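Local coordinates for oxidoreductase, short chain dehydrogenase/reductase family protein (Bifidobacterium adolescentis L2-32, PDB 6OW4), which acts as an NADH-dependent 20beta-hydroxysteroid dehydrogenase of the short-chain dehydrogenase/reductase family, at residues 59-64 with 267-272. Sequence-based numbering, arbitrary orientation.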
ATOM      1  N   ALA F  59     -22.364  20.209   9.214  1.00 39.29           N
ATOM      2  CA  ALA F  59     -22.939  21.414   8.568  1.00 40.82           C
ATOM      3  C   ALA F  59     -23.112  21.175   7.063  1.00 41.68           C
ATOM      4  O   ALA F  59     -24.156  21.585   6.516  1.00 43.37           O
ATOM      5  CB  ALA F  59     -22.066  22.615   8.836  1.00 40.78           C
ATOM      6  N   ALA F  60     -22.123  20.542   6.421  1.00 41.33           N
ATOM      7  CA  ALA F  60     -22.128  20.203   4.978  1.00 41.36           C
ATOM      8  C   ALA F  60     -23.218  19.164   4.693  1.00 41.86           C
ATOM      9  O   ALA F  60     -23.913  19.301   3.667  1.00 43.88           O
ATOM     10  CB  ALA F  60     -20.768  19.705   4.553  1.00 40.22           C
ATOM     11  N   LEU F  61     -23.359  18.166   5.572  1.00 41.30           N
ATOM     12  CA  LEU F  61     -24.381  17.091   5.462  1.00 41.21           C
ATOM     13  C   LEU F  61     -25.783  17.687   5.646  1.00 42.33           C
ATOM     14  O   LEU F  61     -26.709  17.221   4.955  1.00 44.25           O
ATOM     15  CB  LEU F  61     -24.086  16.010   6.505  1.00 40.57           C
ATOM     16  CG  LEU F  61     -22.811  15.205   6.257  1.00 40.46           C
ATOM     17  CD1 LEU F  61     -22.306  14.572   7.544  1.00 40.59           C
ATOM     18  CD2 LEU F  61     -23.034  14.147   5.186  1.00 40.59           C
ATOM     19  N   ALA F  62     -25.925  18.685   6.526  1.00 42.61           N
ATOM     20  CA  ALA F  62     -27.193  19.402   6.804  1.00 43.40           C
ATOM     21  C   ALA F  62     -27.623  20.206   5.570  1.00 43.24           C
ATOM     22  O   ALA F  62     -28.825  20.181   5.237  1.00 41.93           O
ATOM     23  CB  ALA F  62     -27.037  20.294   8.012  1.00 44.11           C
ATOM     24  N   GLN F  63     -26.673  20.883   4.915  1.00 42.98           N
ATOM     25  CA  GLN F  63     -26.924  21.758   3.737  1.00 44.03           C
ATOM     26  C   GLN F  63     -27.317  20.902   2.527  1.00 43.49           C
ATOM     27  O   GLN F  63     -28.131  21.381   1.713  1.00 45.67           O
ATOM     28  CB  GLN F  63     -25.695  22.612   3.425  1.00 43.96           C
ATOM     29  CG  GLN F  63     -26.005  23.791   2.515  1.00 44.38           C
ATOM     30  CD  GLN F  63     -24.885  24.799   2.496  1.00 45.47           C
ATOM     31  OE1 GLN F  63     -23.715  24.458   2.660  1.00 46.29           O
ATOM     32  NE2 GLN F  63     -25.239  26.057   2.293  1.00 46.29           N
ATOM     33  N   ALA F  64     -26.757  19.692   2.413  1.00 41.91           N
ATOM     34  CA  ALA F  64     -27.151  18.661   1.423  1.00 40.29           C
ATOM     35  C   ALA F  64     -28.574  18.170   1.724  1.00 41.65           C
ATOM     36  O   ALA F  64     -29.199  17.596   0.813  1.00 42.11           O
ATOM     37  CB  ALA F  64     -26.159  17.524   1.432  1.00 39.72           C
ATOM     38  N   SER F 267     -16.486  18.443   2.297  1.00 27.17           N
ATOM     39  CA  SER F 267     -16.843  18.055   0.906  1.00 26.99           C
ATOM     40  C   SER F 267     -16.515  16.573   0.664  1.00 26.01           C
ATOM     41  O   SER F 267     -17.295  15.906  -0.045  1.00 26.00           O
ATOM     42  CB  SER F 267     -16.169  18.958  -0.101  1.00 27.23           C
ATOM     43  OG  SER F 267     -14.861  19.313   0.325  1.00 27.53           O
ATOM     44  N   THR F 268     -15.414  16.074   1.237  1.00 24.95           N
ATOM     45  CA  THR F 268     -14.973  14.656   1.127  1.00 24.29           C
ATOM     46  C   THR F 268     -15.958  13.756   1.882  1.00 24.16           C
ATOM     47  O   THR F 268     -16.322  12.700   1.333  1.00 23.99           O
ATOM     48  CB  THR F 268     -13.537  14.467   1.637  1.00 23.96           C
ATOM     49  OG1 THR F 268     -12.682  15.346   0.905  1.00 24.44           O
ATOM     50  CG2 THR F 268     -13.039  13.046   1.489  1.00 23.36           C
ATOM     51  N   VAL F 269     -16.363  14.159   3.092  1.00 24.14           N
ATOM     52  CA  VAL F 269     -17.365  13.432   3.931  1.00 24.40           C
ATOM     53  C   VAL F 269     -18.681  13.350   3.150  1.00 24.23           C
ATOM     54  O   VAL F 269     -19.265  12.253   3.093  1.00 23.74           O
ATOM     55  CB  VAL F 269     -17.558  14.103   5.307  1.00 24.91           C
ATOM     56  CG1 VAL F 269     -18.772  13.557   6.048  1.00 25.07           C
ATOM     57  CG2 VAL F 269     -16.312  13.981   6.170  1.00 24.87           C
ATOM     58  N   LEU F 270     -19.121  14.471   2.572  1.00 24.29           N
ATOM     59  CA  LEU F 270     -20.359  14.550   1.750  1.00 24.87           C
ATOM     60  C   LEU F 270     -20.287  13.512   0.624  1.00 24.47           C
ATOM     61  O   LEU F 270     -21.252  12.736   0.479  1.00 24.88           O
ATOM     62  CB  LEU F 270     -20.513  15.970   1.195  1.00 25.95           C
ATOM     63  CG  LEU F 270     -21.728  16.200   0.296  1.00 26.98           C
ATOM     64  CD1 LEU F 270     -23.002  15.681   0.946  1.00 27.52           C
ATOM     65  CD2 LEU F 270     -21.874  17.674  -0.046  1.00 28.04           C
ATOM     66  N   PHE F 271     -19.178  13.491  -0.125  1.00 23.57           N
ATOM     67  CA  PHE F 271     -18.933  12.566  -1.264  1.00 23.30           C
ATOM     68  C   PHE F 271     -19.103  11.111  -0.804  1.00 22.71           C
ATOM     69  O   PHE F 271     -19.820  10.351  -1.482  1.00 21.92           O
ATOM     70  CB  PHE F 271     -17.545  12.803  -1.870  1.00 23.19           C
ATOM     71  CG  PHE F 271     -17.118  11.770  -2.884  1.00 23.00           C
ATOM     72  CD1 PHE F 271     -17.754  11.677  -4.114  1.00 23.02           C
ATOM     73  CD2 PHE F 271     -16.086  10.884  -2.609  1.00 22.77           C
ATOM     74  CE1 PHE F 271     -17.368  10.723  -5.043  1.00 22.62           C
ATOM     75  CE2 PHE F 271     -15.702   9.932  -3.539  1.00 22.66           C
ATOM     76  CZ  PHE F 271     -16.341   9.854  -4.756  1.00 22.56           C
ATOM     77  N   LEU F 272     -18.467  10.740   0.313  1.00 22.97           N
ATOM     78  CA  LEU F 272     -18.477   9.351   0.853  1.00 23.18           C
ATOM     79  C   LEU F 272     -19.861   9.021   1.428  1.00 23.27           C
ATOM     80  O   LEU F 272     -20.304   7.872   1.255  1.00 23.31           O
ATOM     81  CB  LEU F 272     -17.381   9.194   1.913  1.00 23.30           C
ATOM     82  CG  LEU F 272     -15.947   9.150   1.380  1.00 23.50           C
ATOM     83  CD1 LEU F 272     -14.947   9.034   2.521  1.00 23.31           C
ATOM     84  CD2 LEU F 272     -15.757   8.002   0.398  1.00 23.60           C
TER
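Leu61 and Ala64 of segment 59-64 pack against Val269 and Leu270 of helix 262-273 in a small, wholly apolar contact with no hydrogen bond across it. The helices come close here, Leu61 CA lying 6.0 Å from Leu270 CA.

Leu61 CB is still well short of the other helix, 5.9 Å from Val269 CG1. With CG anti to the carbonyl carbon (chi1 -68°), the side chain turns toward helix 262-273, and CG itself comes within 4.4 Å of Val269 CG1. There the branches divide: CD1 meets Val269 CG1 at 4.0 Å, while CD2 reaches over the backbone of the next residue, 4.4 Å from Leu270 CA. The Leu61 and Val269 side chains cross at about a right angle, and CG1 is the valine methyl that CD1 touches.

Leu270 answers from the opposite helix. Its CG stands anti to the backbone N (chi1 179°), which carries CD1 to the CB of Ala64 at 3.7 Å; Met39 touches both residues. Ala60, one turn before Ala64, also directs its methyl at this interface, and the two short side chains are consistent with the close approach of the helices. On its sheet-facing side, Val269 packs on Ile228 of strand 223-230; farther round the same helix, Phe271 stacks on Phe271 of the second subunit.

The contact thus joins the helix linking strands 42-47 and 66-72 to the one preceding strand 284-287, as part of the helical layer flanking the parallel seven-stranded sheet of the Rossmann fold typical of short-chain dehydrogenases/reductases.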